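Local coordinates for tyrosine-protein kinase receptor torso (Bombyx mori, PDB 5AOQ) that senses the neurohormone PTTH at the cell surface as a receptor tyrosine kinase and activates MAPK signalling, taking part in the initiation of metamorphosis, at residues T48-T53 with G129-W134; H81-I86 with S122-E127. All blocks are in the same frame, centred on the assembly; numbering follows the deposited sequence.

Interaction 1 (T48-T53 with G129-W134); sequences TNFEET and GTLQDW
With CG anti to its carbonyl carbon (chi1 -64°) and a second torsion near anti, so that CD1 carries on away from the backbone, Leu131 delivers that methyl to the ring of Phe50. The ring is ready for it: its own CG lies beside the backbone N (chi1 -77°) and chi2 is near -90°. Leu131 CD1 sits over the ring centre, 3.3 Å from the centroid of Phe50, a CH-pi contact almost straight down the ring normal. Trp134 reaches the same phenyl group edge to edge, with Trp134 CZ2 3.6 Å from Phe50 CE1. An alanine at Phe50 takes away the ring under the Leu131 methyl and beside the indole edge, and would probably loosen the packing of both. Thr48 works at the other end of the contact. Its hydroxyl lies beside the backbone N and donates to the Gly129 carbonyl, Thr48 OG1 to Gly129 O being 2.6 Å, from above the carbonyl plane; its methyl CG2 stands 3.7 Å from Leu131 CD1. Gly129 has positive phi, and a CB there would collide with both this hydroxyl and the carbonyl oxygen before it. Thr53 crosses Leu131 at about a right angle, Thr53 OG1 3.3 Å from Leu131 CB, with its CG2 against the Gln132 carbonyl, while OG1 turns back to donate to Asn49 O at 2.8 Å. Asn49 OD1 meanwhile takes the N-H of Glu51, an Asx turn that shapes the bend. Val30 of helix 27-38 also touches both Thr48 and Phe50. Two loops of the first FN3 domain in the receptor's extracellular part are thus laid together, the link from helix 27-38 towards strand 55-56 and the turn of the antiparallel hairpin formed by strands 118-124 and 134-140.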
loop_
_atom_site.group_PDB
_atom_site.type_symbol
_atom_site.label_atom_id
_atom_site.label_comp_id
_atom_site.label_asym_id
_atom_site.label_seq_id
_atom_site.Cartn_x
_atom_site.Cartn_y
_atom_site.Cartn_z
ATOM N N THR A 48 -22.823 -5.140 -17.626
ATOM C CA THR A 48 -22.295 -3.831 -17.977
ATOM C C THR A 48 -21.485 -3.933 -19.264
ATOM O O THR A 48 -20.482 -4.646 -19.328
ATOM C CB THR A 48 -21.400 -3.254 -16.861
ATOM O OG1 THR A 48 -22.103 -3.277 -15.613
ATOM C CG2 THR A 48 -20.985 -1.823 -17.186
ATOM N N ASN A 49 -21.939 -3.212 -20.283
ATOM C CA ASN A 49 -21.315 -3.219 -21.601
ATOM C C ASN A 49 -21.118 -1.794 -22.105
ATOM O O ASN A 49 -22.085 -1.083 -22.374
ATOM C CB ASN A 49 -22.175 -4.020 -22.585
ATOM C CG ASN A 49 -21.421 -4.416 -23.839
ATOM O OD1 ASN A 49 -20.566 -3.678 -24.327
ATOM N ND2 ASN A 49 -21.744 -5.588 -24.376
ATOM N N PHE A 50 -19.861 -1.379 -22.230
ATOM C CA PHE A 50 -19.546 -0.027 -22.681
ATOM C C PHE A 50 -19.610 0.105 -24.199
ATOM O O PHE A 50 -19.724 1.211 -24.727
ATOM C CB PHE A 50 -18.157 0.388 -22.196
ATOM C CG PHE A 50 -18.110 0.770 -20.746
ATOM C CD1 PHE A 50 -18.355 2.075 -20.358
ATOM C CD2 PHE A 50 -17.821 -0.170 -19.773
ATOM C CE1 PHE A 50 -18.310 2.437 -19.029
ATOM C CE2 PHE A 50 -17.776 0.186 -18.440
ATOM C CZ PHE A 50 -18.021 1.491 -18.068
ATOM N N GLU A 51 -19.537 -1.024 -24.893
ATOM C CA GLU A 51 -19.514 -1.026 -26.350
ATOM C C GLU A 51 -20.927 -1.036 -26.933
ATOM O O GLU A 51 -21.112 -0.780 -28.121
ATOM C CB GLU A 51 -18.706 -2.224 -26.853
ATOM C CG GLU A 51 -17.205 -2.063 -26.622
ATOM C CD GLU A 51 -16.402 -3.278 -27.044
ATOM O OE1 GLU A 51 -16.745 -4.398 -26.613
ATOM O OE2 GLU A 51 -15.420 -3.108 -27.797
ATOM N N GLU A 52 -21.914 -1.321 -26.087
ATOM C CA GLU A 52 -23.316 -1.322 -26.500
ATOM C C GLU A 52 -24.031 -0.043 -26.075
ATOM O O GLU A 52 -25.227 0.118 -26.326
ATOM C CB GLU A 52 -24.051 -2.533 -25.921
ATOM C CG GLU A 52 -23.632 -3.864 -26.519
ATOM C CD GLU A 52 -24.467 -5.020 -26.000
ATOM O OE1 GLU A 52 -25.088 -4.870 -24.927
ATOM O OE2 GLU A 52 -24.500 -6.077 -26.663
ATOM N N THR A 53 -23.301 0.866 -25.437
ATOM C CA THR A 53 -23.883 2.109 -24.941
ATOM C C THR A 53 -23.758 3.222 -25.976
ATOM O O THR A 53 -22.767 3.294 -26.702
ATOM C CB THR A 53 -23.204 2.556 -23.632
ATOM O OG1 THR A 53 -23.114 1.444 -22.732
ATOM C CG2 THR A 53 -23.989 3.681 -22.972
ATOM N N GLY A 129 -26.274 -3.111 -13.866
ATOM C CA GLY A 129 -25.105 -2.351 -14.268
ATOM C C GLY A 129 -25.169 -1.996 -15.738
ATOM O O GLY A 129 -24.140 -1.787 -16.379
ATOM N N THR A 130 -26.383 -1.920 -16.272
ATOM C CA THR A 130 -26.579 -1.533 -17.662
ATOM C C THR A 130 -26.386 -0.031 -17.821
ATOM O O THR A 130 -27.033 0.769 -17.145
ATOM C CB THR A 130 -27.978 -1.927 -18.172
ATOM O OG1 THR A 130 -28.267 -3.280 -17.793
ATOM C CG2 THR A 130 -28.049 -1.798 -19.685
ATOM N N LEU A 131 -25.490 0.338 -18.729
ATOM C CA LEU A 131 -25.167 1.736 -18.978
ATOM C C LEU A 131 -26.118 2.345 -19.993
ATOM O O LEU A 131 -26.186 1.885 -21.132
ATOM C CB LEU A 131 -23.732 1.863 -19.485
ATOM C CG LEU A 131 -22.629 1.443 -18.519
ATOM C CD1 LEU A 131 -21.358 1.142 -19.291
ATOM C CD2 LEU A 131 -22.385 2.536 -17.492
ATOM N N GLN A 132 -26.857 3.371 -19.585
ATOM C CA GLN A 132 -27.658 4.128 -20.537
ATOM C C GLN A 132 -26.750 5.149 -21.211
ATOM O O GLN A 132 -25.650 5.420 -20.733
ATOM C CB GLN A 132 -28.851 4.804 -19.857
ATOM C CG GLN A 132 -28.500 5.885 -18.850
ATOM C CD GLN A 132 -29.730 6.440 -18.152
ATOM O OE1 GLN A 132 -29.929 7.654 -18.090
ATOM N NE2 GLN A 132 -30.561 5.551 -17.617
ATOM N N ASP A 133 -27.213 5.696 -22.331
ATOM C CA ASP A 133 -26.378 6.521 -23.201
ATOM C C ASP A 133 -25.690 7.678 -22.473
ATOM O O ASP A 133 -26.270 8.308 -21.589
ATOM C CB ASP A 133 -27.221 7.059 -24.357
ATOM C CG ASP A 133 -27.807 5.951 -25.212
ATOM O OD1 ASP A 133 -27.889 4.803 -24.725
ATOM O OD2 ASP A 133 -28.184 6.225 -26.370
ATOM N N TRP A 134 -24.444 7.941 -22.859
ATOM C CA TRP A 134 -23.627 8.975 -22.234
ATOM C C TRP A 134 -24.220 10.367 -22.417
ATOM O O TRP A 134 -24.830 10.663 -23.443
ATOM C CB TRP A 134 -22.206 8.940 -22.807
ATOM C CG TRP A 134 -21.441 7.712 -22.423
ATOM C CD1 TRP A 134 -21.279 6.578 -23.165
ATOM C CD2 TRP A 134 -20.734 7.493 -21.198
ATOM N NE1 TRP A 134 -20.515 5.667 -22.477
ATOM C CE2 TRP A 134 -20.168 6.205 -21.266
ATOM C CE3 TRP A 134 -20.521 8.264 -20.051
ATOM C CZ2 TRP A 134 -19.407 5.669 -20.229
ATOM C CZ3 TRP A 134 -19.772 7.729 -19.022
ATOM C CH2 TRP A 134 -19.220 6.445 -19.118
#

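Interaction 2 (H81-I86 with S122-E127); sequences HWQLFI and STYLDE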
loop_
_atom_site.group_PDB
_atom_site.type_symbol
_atom_site.label_atom_id
_atom_site.label_comp_id
_atom_site.label_asym_id
_atom_site.label_seq_id
_atom_site.Cartn_x
_atom_site.Cartn_y
_atom_site.Cartn_z
ATOM N N HIS A 81 -30.484 5.865 -8.741
ATOM C CA HIS A 81 -29.579 4.880 -9.327
ATOM C C HIS A 81 -28.121 5.255 -9.093
ATOM O O HIS A 81 -27.813 6.387 -8.716
ATOM C CB HIS A 81 -29.828 4.748 -10.831
ATOM C CG HIS A 81 -31.276 4.674 -11.205
ATOM N ND1 HIS A 81 -32.049 3.557 -10.975
ATOM C CD2 HIS A 81 -32.088 5.575 -11.807
ATOM C CE1 HIS A 81 -33.277 3.776 -11.411
ATOM N NE2 HIS A 81 -33.327 4.994 -11.920
ATOM N N TRP A 82 -27.228 4.297 -9.318
ATOM C CA TRP A 82 -25.797 4.570 -9.315
ATOM C C TRP A 82 -25.468 5.531 -10.444
ATOM O O TRP A 82 -26.207 5.606 -11.427
ATOM C CB TRP A 82 -24.994 3.280 -9.480
ATOM C CG TRP A 82 -24.668 2.590 -8.202
ATOM C CD1 TRP A 82 -25.456 1.714 -7.519
ATOM C CD2 TRP A 82 -23.453 2.705 -7.455
ATOM N NE1 TRP A 82 -24.810 1.279 -6.388
ATOM C CE2 TRP A 82 -23.578 1.874 -6.325
ATOM C CE3 TRP A 82 -22.272 3.433 -7.630
ATOM C CZ2 TRP A 82 -22.567 1.752 -5.375
ATOM C CZ3 TRP A 82 -21.270 3.310 -6.686
ATOM C CH2 TRP A 82 -21.424 2.476 -5.572
ATOM N N GLN A 83 -24.370 6.268 -10.306
ATOM C CA GLN A 83 -23.915 7.136 -11.389
ATOM C C GLN A 83 -22.440 6.920 -11.706
ATOM O O GLN A 83 -21.599 6.900 -10.808
ATOM C CB GLN A 83 -24.164 8.603 -11.038
ATOM C CG GLN A 83 -25.623 8.938 -10.767
ATOM C CD GLN A 83 -25.848 10.421 -10.552
ATOM O OE1 GLN A 83 -26.436 10.834 -9.553
ATOM N NE2 GLN A 83 -25.386 11.232 -11.496
ATOM N N LEU A 84 -22.144 6.762 -12.994
ATOM C CA LEU A 84 -20.774 6.604 -13.474
ATOM C C LEU A 84 -20.312 7.861 -14.192
ATOM O O LEU A 84 -21.055 8.448 -14.980
ATOM C CB LEU A 84 -20.666 5.395 -14.408
ATOM C CG LEU A 84 -19.330 5.208 -15.135
ATOM C CD1 LEU A 84 -18.182 5.007 -14.158
ATOM C CD2 LEU A 84 -19.421 4.036 -16.097
ATOM N N PHE A 85 -19.077 8.267 -13.903
ATOM C CA PHE A 85 -18.484 9.456 -14.504
ATOM C C PHE A 85 -17.101 9.157 -15.052
ATOM O O PHE A 85 -16.328 8.428 -14.430
ATOM C CB PHE A 85 -18.407 10.583 -13.478
ATOM C CG PHE A 85 -19.736 10.961 -12.915
ATOM C CD1 PHE A 85 -20.303 10.215 -11.897
ATOM C CD2 PHE A 85 -20.433 12.043 -13.415
ATOM C CE1 PHE A 85 -21.530 10.548 -11.382
ATOM C CE2 PHE A 85 -21.662 12.380 -12.901
ATOM C CZ PHE A 85 -22.213 11.629 -11.888
ATOM N N ILE A 86 -16.796 9.721 -16.218
ATOM C CA ILE A 86 -15.487 9.543 -16.840
ATOM C C ILE A 86 -14.926 10.849 -17.397
ATOM O O ILE A 86 -15.680 11.760 -17.750
ATOM C CB ILE A 86 -15.548 8.510 -17.984
ATOM C CG1 ILE A 86 -16.544 8.967 -19.053
ATOM C CG2 ILE A 86 -15.929 7.139 -17.438
ATOM C CD1 ILE A 86 -16.547 8.122 -20.304
ATOM N N SER A 122 -21.149 11.537 -18.049
ATOM C CA SER A 122 -21.893 10.907 -16.960
ATOM C C SER A 122 -22.878 9.848 -17.453
ATOM O O SER A 122 -23.338 9.900 -18.593
ATOM C CB SER A 122 -22.647 11.970 -16.154
ATOM O OG SER A 122 -23.656 12.596 -16.927
ATOM N N THR A 123 -23.189 8.889 -16.583
ATOM C CA THR A 123 -24.160 7.838 -16.887
ATOM C C THR A 123 -24.888 7.362 -15.638
ATOM O O THR A 123 -24.343 7.409 -14.538
ATOM C CB THR A 123 -23.478 6.624 -17.553
ATOM O OG1 THR A 123 -22.914 7.017 -18.807
ATOM C CG2 THR A 123 -24.463 5.486 -17.787
ATOM N N TYR A 124 -26.130 6.917 -15.820
ATOM C CA TYR A 124 -26.885 6.247 -14.764
ATOM C C TYR A 124 -26.842 4.733 -14.961
ATOM O O TYR A 124 -27.105 4.233 -16.054
ATOM C CB TYR A 124 -28.333 6.738 -14.738
ATOM C CG TYR A 124 -28.465 8.217 -14.453
ATOM C CD1 TYR A 124 -28.391 8.695 -13.154
ATOM C CD2 TYR A 124 -28.663 9.131 -15.477
ATOM C CE1 TYR A 124 -28.511 10.041 -12.879
ATOM C CE2 TYR A 124 -28.785 10.483 -15.212
ATOM C CZ TYR A 124 -28.707 10.932 -13.910
ATOM O OH TYR A 124 -28.825 12.275 -13.632
ATOM N N LEU A 125 -26.513 4.010 -13.895
ATOM C CA LEU A 125 -26.383 2.557 -13.954
ATOM C C LEU A 125 -27.674 1.846 -13.568
ATOM O O LEU A 125 -28.420 2.315 -12.710
ATOM C CB LEU A 125 -25.253 2.092 -13.033
ATOM C CG LEU A 125 -23.827 2.273 -13.552
ATOM C CD1 LEU A 125 -22.822 2.139 -12.420
ATOM C CD2 LEU A 125 -23.537 1.251 -14.639
ATOM N N ASP A 126 -27.929 0.710 -14.209
ATOM C CA ASP A 126 -29.089 -0.112 -13.884
ATOM C C ASP A 126 -28.794 -0.953 -12.648
ATOM O O ASP A 126 -27.701 -0.884 -12.086
ATOM C CB ASP A 126 -29.455 -1.012 -15.067
ATOM C CG ASP A 126 -30.895 -1.487 -15.024
ATOM O OD1 ASP A 126 -31.524 -1.410 -13.948
ATOM O OD2 ASP A 126 -31.399 -1.946 -16.072
ATOM N N GLU A 127 -29.776 -1.742 -12.228
ATOM C CA GLU A 127 -29.604 -2.661 -11.112
ATOM C C GLU A 127 -28.535 -3.693 -11.455
ATOM O O GLU A 127 -27.772 -4.125 -10.591
ATOM C CB GLU A 127 -30.932 -3.348 -10.777
ATOM C CG GLU A 127 -30.964 -4.053 -9.421
ATOM C CD GLU A 127 -30.210 -5.375 -9.406
ATOM O OE1 GLU A 127 -30.097 -6.020 -10.470
ATOM O OE2 GLU A 127 -29.727 -5.765 -8.323
#
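Gln83 and Tyr124 lie side by side and point the same way from one face of the sheet, the extended glutamine running along the phenol ring. Their amide and ring planes are 35° apart, so they lean rather than stack, and Gln83 CD comes to 3.6 Å from Tyr124 CE1. On that same face, Phe85 tilts its ring obliquely across the short side chain of Ser122, Phe85 CE2 standing 3.4 Å from Ser122 CB. The serine hydroxyl is taken up elsewhere, by Ser60. Leu84 and Thr123 project from the other face, their CB atoms 4.4 Å apart. This alternation belongs to strands 83-88 and 118-124, the inner pair of an antiparallel four-stranded sheet whose order matches the C'-C-F-G sheet of FN3 domains. Leu84 and Thr123 form the hydrogen-bonded pair: Leu84 N gives to Thr123 O at 2.8 Å, and Thr123 N returns the bond to Leu84 O at 2.7 Å, in the plane of that carbonyl. Gln83 with Tyr124 and Phe85 with Ser122 are the flanking non-hydrogen-bonded pairs. Beyond them Leu125 N donates to Trp82 O at 3.0 Å, nearly straight at 171°, though from well above the carbonyl plane. Here Trp82 CB meets both Leu125 CB, at 3.8 Å, and the CD1 methyl of Leu125; the indole then leads away to meet Tyr37 edge-to-face, while Leu125 packs against Val30 and Leu34 of helix 27-38. His81 CB closes over the Leu125 carbonyl, 3.4 Å from Leu125 O.

Interaction 2 is nested in sequence inside the loop that interaction 1 closes, and their centres are about 9 Å apart. They meet mainly through side chains: Leu131 CD2 packs 3.3 Å from Leu125 CD2, and the Trp134 indole lies against Thr123, with Trp134 CE3 3.0 Å from Thr123 OG1. Leu84 ties them further, touching Phe50, Leu131 and Trp134, so residues of interaction 1 pack on the face carrying Leu84 and Thr123. On the other face, Gln132 reaches Tyr124. Both contacts belong to the first FN3 domain and lie away from Asp190 and Lys204, which are implicated in PTTH binding and fall in the second.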